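Local atomic coordinates of acetylserotonin O-methyltransferase (Homo sapiens, PDB entry 4A6D), a protein that transfers a methyl group from S-adenosylmethionine to the hydroxyl of N-acetylserotonin, forming melatonin, and works as a homodimer. Residues S170-F175 / A194-S199; S178-M183 / A340-K345. All coordinates share one frame; numbering follows the deposited sequence.

Contact 1 (S170-F175 / A194-S199)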
ATOM      1  N   SER A 170      17.982  22.241  -4.382  1.00 81.66           N
ATOM      2  CA  SER A 170      17.430  22.839  -3.159  1.00 80.22           C
ATOM      3  C   SER A 170      18.436  22.710  -1.992  1.00 80.65           C
ATOM      4  O   SER A 170      18.823  23.710  -1.397  1.00 79.86           O
ATOM      5  CB  SER A 170      16.103  22.173  -2.772  1.00 81.07           C
ATOM      6  OG  SER A 170      15.488  21.447  -3.830  1.00 90.64           O
ATOM      7  N   VAL A 171      18.856  21.480  -1.692  1.00 74.65           N
ATOM      8  CA  VAL A 171      19.754  21.153  -0.587  1.00 72.23           C
ATOM      9  C   VAL A 171      21.153  21.707  -0.723  1.00 77.75           C
ATOM     10  O   VAL A 171      21.699  22.215   0.257  1.00 78.51           O
ATOM     11  CB  VAL A 171      19.715  19.662  -0.178  1.00 73.27           C
ATOM     12  CG1 VAL A 171      18.335  19.281   0.358  1.00 71.55           C
ATOM     13  CG2 VAL A 171      20.135  18.741  -1.324  1.00 73.22           C
ATOM     14  N   LEU A 172      21.721  21.658  -1.934  1.00 74.49           N
ATOM     15  CA  LEU A 172      23.069  22.153  -2.162  1.00 74.60           C
ATOM     16  C   LEU A 172      23.172  23.679  -2.213  1.00 81.37           C
ATOM     17  O   LEU A 172      24.253  24.219  -1.927  1.00 82.45           O
ATOM     18  CB  LEU A 172      23.717  21.468  -3.371  1.00 75.16           C
ATOM     19  CG  LEU A 172      23.787  19.923  -3.310  1.00 77.53           C
ATOM     20  CD1 LEU A 172      24.099  19.346  -4.656  1.00 79.16           C
ATOM     21  CD2 LEU A 172      24.768  19.424  -2.250  1.00 75.01           C
ATOM     22  N   THR A 173      22.046  24.374  -2.531  1.00 77.27           N
ATOM     23  CA  THR A 173      21.998  25.847  -2.584  1.00 79.29           C
ATOM     24  C   THR A 173      21.315  26.537  -1.389  1.00 80.15           C
ATOM     25  O   THR A 173      21.279  27.768  -1.354  1.00 80.89           O
ATOM     26  CB  THR A 173      21.552  26.404  -3.949  1.00 89.51           C
ATOM     27  OG1 THR A 173      20.194  26.045  -4.183  1.00 89.86           O
ATOM     28  CG2 THR A 173      22.458  25.963  -5.093  1.00 88.22           C
ATOM     29  N   ALA A 174      20.835  25.757  -0.394  1.00 73.16           N
ATOM     30  CA  ALA A 174      20.250  26.247   0.860  1.00 72.20           C
ATOM     31  C   ALA A 174      21.289  27.174   1.579  1.00 80.47           C
ATOM     32  O   ALA A 174      20.921  28.207   2.135  1.00 84.08           O
ATOM     33  CB  ALA A 174      19.885  25.054   1.753  1.00 69.64           C
ATOM     34  N   PHE A 175      22.580  26.794   1.533  1.00 74.74           N
ATOM     35  CA  PHE A 175      23.732  27.528   2.063  1.00 73.98           C
ATOM     36  C   PHE A 175      24.742  27.691   0.926  1.00 78.61           C
ATOM     37  O   PHE A 175      24.813  26.843   0.035  1.00 79.04           O
ATOM     38  CB  PHE A 175      24.394  26.763   3.236  1.00 72.79           C
ATOM     39  CG  PHE A 175      23.480  26.448   4.401  1.00 72.48           C
ATOM     40  CD1 PHE A 175      23.234  27.399   5.394  1.00 75.14           C
ATOM     41  CD2 PHE A 175      22.861  25.202   4.505  1.00 70.36           C
ATOM     42  CE1 PHE A 175      22.356  27.121   6.455  1.00 75.18           C
ATOM     43  CE2 PHE A 175      21.993  24.916   5.569  1.00 72.21           C
ATOM     44  CZ  PHE A 175      21.757  25.867   6.547  1.00 72.02           C
ATOM     45  N   ALA A 194      27.147  14.551  -5.793  1.00 74.44           N
ATOM     46  CA  ALA A 194      28.456  15.146  -6.080  1.00 74.32           C
ATOM     47  C   ALA A 194      28.502  15.709  -7.495  1.00 83.91           C
ATOM     48  O   ALA A 194      29.046  16.784  -7.681  1.00 86.52           O
ATOM     49  CB  ALA A 194      29.547  14.120  -5.894  1.00 74.44           C
ATOM     50  N   LYS A 195      27.919  15.012  -8.484  1.00 83.76           N
ATOM     51  CA  LYS A 195      27.850  15.473  -9.876  1.00 87.01           C
ATOM     52  C   LYS A 195      27.103  16.809  -9.932  1.00 92.73           C
ATOM     53  O   LYS A 195      27.563  17.735 -10.607  1.00 96.09           O
ATOM     54  CB  LYS A 195      27.152  14.431 -10.773  1.00 90.49           C
ATOM     55  CG  LYS A 195      28.098  13.479 -11.513  1.00109.16           C
ATOM     56  CD  LYS A 195      27.360  12.235 -12.063  1.00121.34           C
ATOM     57  CE  LYS A 195      28.013  11.626 -13.291  1.00129.96           C
ATOM     58  NZ  LYS A 195      27.492  10.264 -13.594  1.00130.19           N
ATOM     59  N   GLU A 196      25.996  16.920  -9.171  1.00 86.56           N
ATOM     60  CA  GLU A 196      25.161  18.117  -9.074  1.00 87.10           C
ATOM     61  C   GLU A 196      25.915  19.225  -8.375  1.00 92.04           C
ATOM     62  O   GLU A 196      25.909  20.366  -8.846  1.00 94.35           O
ATOM     63  CB  GLU A 196      23.845  17.801  -8.335  1.00 86.89           C
ATOM     64  CG  GLU A 196      22.936  19.000  -8.106  1.00100.45           C
ATOM     65  CD  GLU A 196      22.164  19.502  -9.308  1.00125.39           C
ATOM     66  OE1 GLU A 196      21.274  18.764  -9.789  1.00143.62           O
ATOM     67  OE2 GLU A 196      22.392  20.663  -9.717  1.00111.88           O
ATOM     68  N   CYS A 197      26.585  18.884  -7.267  1.00 86.64           N
ATOM     69  CA  CYS A 197      27.383  19.815  -6.476  1.00 86.26           C
ATOM     70  C   CYS A 197      28.457  20.536  -7.302  1.00 90.92           C
ATOM     71  O   CYS A 197      28.572  21.761  -7.220  1.00 91.97           O
ATOM     72  CB  CYS A 197      27.982  19.104  -5.272  1.00 84.57           C
ATOM     73  SG  CYS A 197      28.302  20.191  -3.871  1.00 87.48           S
ATOM     74  N   MET A 198      29.175  19.783  -8.149  1.00 87.23           N
ATOM     75  CA  MET A 198      30.216  20.285  -9.030  1.00 89.31           C
ATOM     76  C   MET A 198      29.749  21.191 -10.163  1.00 97.04           C
ATOM     77  O   MET A 198      30.475  22.105 -10.532  1.00100.10           O
ATOM     78  CB  MET A 198      31.117  19.151  -9.501  1.00 92.24           C
ATOM     79  CG  MET A 198      31.841  18.472  -8.351  1.00 93.98           C
ATOM     80  SD  MET A 198      32.859  19.585  -7.326  1.00 97.43           S
ATOM     81  CE  MET A 198      31.811  19.824  -5.861  1.00 91.11           C
ATOM     82  N   SER A 199      28.546  20.977 -10.696  1.00 94.39           N
ATOM     83  CA  SER A 199      28.002  21.853 -11.741  1.00 96.59           C
ATOM     84  C   SER A 199      27.541  23.164 -11.088  1.00 98.05           C
ATOM     85  O   SER A 199      27.724  24.243 -11.660  1.00100.10           O
ATOM     86  CB  SER A 199      26.852  21.174 -12.482  1.00100.35           C
ATOM     87  OG  SER A 199      25.797  20.835 -11.600  1.00106.41           O
TER
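Segment 170-175, on helix 164-173, lies beside helix 192-200, with the CA atoms of Leu-172 and Cys-197 the nearest pair, 6.5 Å apart. Leu-172 spans this gap almost alone. Its CG stands beside its own backbone N (chi1 -57°), and from there the two methyls reach the neighbouring helix at different points. CD1 presses against the helix wall where Glu-196 passes into Cys-197: it is 3.6 Å from Cys-197 N and 3.7 Å from Glu-196 CG, with Cys-197 CB also in van der Waals range. The other methyl, Leu-172 CD2, meets the sulfur, Cys-197 SG, at 4.0 Å. Glu-196 contributes only the aliphatic base of its side chain: CB and CG are the touching atoms, and the carboxylate lies farther off, beyond a bend at chi2 (76°). The contact between the two segments is apolar packing, with no hydrogen bond across it. One turn on, the hydroxyl of Ser-199 returns to its own helix, OG donating to Glu-196 O at 2.8 Å and approaching tilted from the carbonyl plane. Leu-193 and Leu-200 extend the apolar seat of Leu-172, and Tyr-201 OH hydrogen-bonds to Leu-172 O. The side chain of Glu-196 is about 6 Å from that of Trp-164, an S-adenosylmethionine-binding residue. Helix 164-173, which precedes strand 182-186 in the chain, packs against helix 192-200, and this second helix follows the strand through a glycine-rich turn, consistent with the strand-turn-helix of Rossmann-like class I methyltransferases.

Contact 2 (S178-M183 / A340-K345)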
ATOM      1  N   SER A 178      30.335  27.671  -1.753  1.00 76.56           N
ATOM      2  CA  SER A 178      31.497  28.120  -2.532  1.00 78.31           C
ATOM      3  C   SER A 178      32.681  28.420  -1.603  1.00 80.71           C
ATOM      4  O   SER A 178      33.834  28.420  -2.031  1.00 80.99           O
ATOM      5  CB  SER A 178      31.140  29.360  -3.350  1.00 86.21           C
ATOM      6  OG  SER A 178      31.076  30.521  -2.535  1.00 95.25           O
ATOM      7  N   VAL A 179      32.364  28.631  -0.319  1.00 76.51           N
ATOM      8  CA  VAL A 179      33.220  28.908   0.838  1.00 75.98           C
ATOM      9  C   VAL A 179      34.121  27.689   1.212  1.00 78.88           C
ATOM     10  O   VAL A 179      35.112  27.844   1.930  1.00 78.18           O
ATOM     11  CB  VAL A 179      32.216  29.342   1.954  1.00 80.49           C
ATOM     12  CG1 VAL A 179      32.207  28.453   3.188  1.00 77.57           C
ATOM     13  CG2 VAL A 179      32.362  30.801   2.317  1.00 82.62           C
ATOM     14  N   PHE A 180      33.743  26.475   0.732  1.00 73.70           N
ATOM     15  CA  PHE A 180      34.408  25.199   0.982  1.00 70.27           C
ATOM     16  C   PHE A 180      34.962  24.677  -0.338  1.00 75.38           C
ATOM     17  O   PHE A 180      34.282  23.924  -1.027  1.00 77.39           O
ATOM     18  CB  PHE A 180      33.392  24.196   1.558  1.00 69.09           C
ATOM     19  CG  PHE A 180      32.604  24.680   2.747  1.00 68.71           C
ATOM     20  CD1 PHE A 180      33.212  24.835   3.990  1.00 69.30           C
ATOM     21  CD2 PHE A 180      31.234  24.913   2.645  1.00 70.34           C
ATOM     22  CE1 PHE A 180      32.471  25.241   5.104  1.00 69.99           C
ATOM     23  CE2 PHE A 180      30.489  25.336   3.756  1.00 72.79           C
ATOM     24  CZ  PHE A 180      31.114  25.505   4.977  1.00 70.93           C
ATOM     25  N   PRO A 181      36.168  25.079  -0.737  1.00 72.51           N
ATOM     26  CA  PRO A 181      36.709  24.609  -2.026  1.00 74.05           C
ATOM     27  C   PRO A 181      36.832  23.094  -2.190  1.00 76.82           C
ATOM     28  O   PRO A 181      36.618  22.582  -3.276  1.00 77.43           O
ATOM     29  CB  PRO A 181      38.091  25.277  -2.092  1.00 76.12           C
ATOM     30  CG  PRO A 181      38.036  26.378  -1.126  1.00 79.20           C
ATOM     31  CD  PRO A 181      37.144  25.943  -0.037  1.00 73.23           C
ATOM     32  N   LEU A 182      37.192  22.390  -1.128  1.00 72.22           N
ATOM     33  CA  LEU A 182      37.369  20.952  -1.180  1.00 72.38           C
ATOM     34  C   LEU A 182      36.267  20.262  -0.364  1.00 74.28           C
ATOM     35  O   LEU A 182      36.017  20.637   0.786  1.00 73.14           O
ATOM     36  CB  LEU A 182      38.797  20.616  -0.744  1.00 72.89           C
ATOM     37  CG  LEU A 182      39.249  19.168  -0.534  1.00 79.53           C
ATOM     38  CD1 LEU A 182      38.902  18.246  -1.723  1.00 82.27           C
ATOM     39  CD2 LEU A 182      40.734  19.137  -0.229  1.00 80.81           C
ATOM     40  N   MET A 183      35.551  19.308  -0.999  1.00 68.66           N
ATOM     41  CA  MET A 183      34.418  18.630  -0.355  1.00 66.21           C
ATOM     42  C   MET A 183      34.542  17.124  -0.318  1.00 68.43           C
ATOM     43  O   MET A 183      35.238  16.537  -1.141  1.00 68.13           O
ATOM     44  CB  MET A 183      33.093  19.007  -1.046  1.00 68.46           C
ATOM     45  CG  MET A 183      32.826  20.475  -1.108  1.00 72.35           C
ATOM     46  SD  MET A 183      31.207  20.769  -1.829  1.00 77.21           S
ATOM     47  CE  MET A 183      31.200  22.544  -1.910  1.00 75.88           C
ATOM     48  N   ALA A 340      18.284  20.782   4.537  1.00 67.30           N
ATOM     49  CA  ALA A 340      19.742  20.906   4.743  1.00 65.87           C
ATOM     50  C   ALA A 340      20.062  21.486   6.097  1.00 68.86           C
ATOM     51  O   ALA A 340      19.412  22.435   6.535  1.00 70.18           O
ATOM     52  CB  ALA A 340      20.338  21.795   3.664  1.00 67.64           C
ATOM     53  N   ILE A 341      21.061  20.913   6.756  1.00 64.00           N
ATOM     54  CA  ILE A 341      21.640  21.385   8.024  1.00 62.73           C
ATOM     55  C   ILE A 341      23.122  21.629   7.780  1.00 64.99           C
ATOM     56  O   ILE A 341      23.807  20.748   7.243  1.00 60.94           O
ATOM     57  CB  ILE A 341      21.505  20.343   9.172  1.00 63.96           C
ATOM     58  CG1 ILE A 341      20.062  20.205   9.634  1.00 62.84           C
ATOM     59  CG2 ILE A 341      22.462  20.687  10.357  1.00 62.25           C
ATOM     60  CD1 ILE A 341      19.826  18.973  10.300  1.00 62.64           C
ATOM     61  N   LEU A 342      23.621  22.801   8.236  1.00 63.23           N
ATOM     62  CA  LEU A 342      25.033  23.134   8.203  1.00 62.65           C
ATOM     63  C   LEU A 342      25.509  23.584   9.581  1.00 67.51           C
ATOM     64  O   LEU A 342      24.898  24.471  10.186  1.00 68.57           O
ATOM     65  CB  LEU A 342      25.316  24.215   7.156  1.00 63.56           C
ATOM     66  CG  LEU A 342      26.742  24.728   7.069  1.00 66.29           C
ATOM     67  CD1 LEU A 342      27.628  23.702   6.415  1.00 65.90           C
ATOM     68  CD2 LEU A 342      26.801  26.037   6.276  1.00 70.64           C
ATOM     69  N   ALA A 343      26.597  22.970  10.065  1.00 62.71           N
ATOM     70  CA  ALA A 343      27.289  23.342  11.308  1.00 62.84           C
ATOM     71  C   ALA A 343      28.794  23.483  11.013  1.00 68.33           C
ATOM     72  O   ALA A 343      29.297  22.952  10.016  1.00 68.90           O
ATOM     73  CB  ALA A 343      27.042  22.313  12.398  1.00 62.54           C
ATOM     74  N   ARG A 344      29.510  24.207  11.863  1.00 64.38           N
ATOM     75  CA  ARG A 344      30.908  24.474  11.618  1.00 64.16           C
ATOM     76  C   ARG A 344      31.787  24.088  12.773  1.00 69.73           C
ATOM     77  O   ARG A 344      31.292  23.908  13.881  1.00 71.94           O
ATOM     78  CB  ARG A 344      31.100  25.981  11.339  1.00 65.82           C
ATOM     79  CG  ARG A 344      30.042  26.613  10.417  1.00 68.87           C
ATOM     80  CD  ARG A 344      30.199  26.146   8.977  1.00 73.36           C
ATOM     81  NE  ARG A 344      31.477  26.599   8.434  1.00 72.88           N
ATOM     82  CZ  ARG A 344      31.633  27.708   7.730  1.00 83.80           C
ATOM     83  NH1 ARG A 344      30.586  28.468   7.432  1.00 74.38           N
ATOM     84  NH2 ARG A 344      32.838  28.066   7.309  1.00 72.19           N
ATOM     85  N   LYS A 345      33.101  24.007  12.520  1.00 64.12           N
ATOM     86  CA  LYS A 345      34.122  23.791  13.539  1.00 63.62           C
ATOM     87  C   LYS A 345      34.787  25.152  13.836  1.00 68.99           C
ATOM     88  O   LYS A 345      35.199  25.853  12.903  1.00 68.12           O
ATOM     89  CB  LYS A 345      35.175  22.744  13.092  1.00 63.04           C
ATOM     90  CG  LYS A 345      36.255  22.570  14.137  1.00 61.13           C
ATOM     91  CD  LYS A 345      37.266  21.540  13.768  1.00 66.05           C
ATOM     92  CE  LYS A 345      38.081  21.103  14.955  1.00 60.83           C
ATOM     93  NZ  LYS A 345      38.852  19.867  14.653  1.00 65.15           N
TER
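Phe-180, just before strand 182-186, and Arg-344, at the end of strand 339-344, face each other over a wide gap, 11.2 Å between their CA atoms. The two strands belong to the seven-stranded sheet of the Rossmann-like methyltransferase fold, but strands 247-251 and 278-283 run between them, and side chains alone bridge the distance between the two segments. Those of Phe-180 and Arg-344 approach from opposing sides of the gap. The aromatic tip, Phe-180 CZ, sits over the centre of one guanidinium face, 3.6 Å from Arg-344 CZ, and the two planes are turned 71° apart. Arg-344 NE lies at the edge of the ring, in its plane, so the guanidinium is not stacked flat on the phenyl. Successive bends at chi2 (-71°) and chi3 (-64°) fold the arginine chain back to reach this place. Its NH2 hydrogen-bonds to Gly-276 O, which helps fix the rotation of the group, and also passes 4.2 Å from Val-179 CG1. Two residues earlier on the same strand, Leu-342 adds a looser apolar touch, its CD1 4.2 Å from Phe-180 CZ; Leu-247 of an intervening strand packs against both Phe-180 and Leu-342. The phenyl is held from its own segment as well: Val-179 CG1 lies 3.4 Å above the plane of the Phe-180 ring, over its centre.

Overall arrangement
Both contacts belong to the Rossmann-like methyltransferase domain and their centres are 11 Å apart. Contact 1 is buried and joins two helices; contact 2 is partly buried, with Val-179 exposed, and joins the approach to one strand with the end of another. The chain weaves between them: strand 182-186 connects helix 164-173 to helix 192-200. They also touch directly, Cys-197 SG packing 3.6 Å from Met-183 SD, and Phe-175 CD2 3.7 Å from Leu-342 CB. Neither has a hydrogen bond between its segments, yet contact 1 is leucine packing, with the Leu-172 side chain about 10 Å from the bound S-adenosylmethionine, whereas contact 2, away from the active site, sets an aromatic ring against a guanidinium.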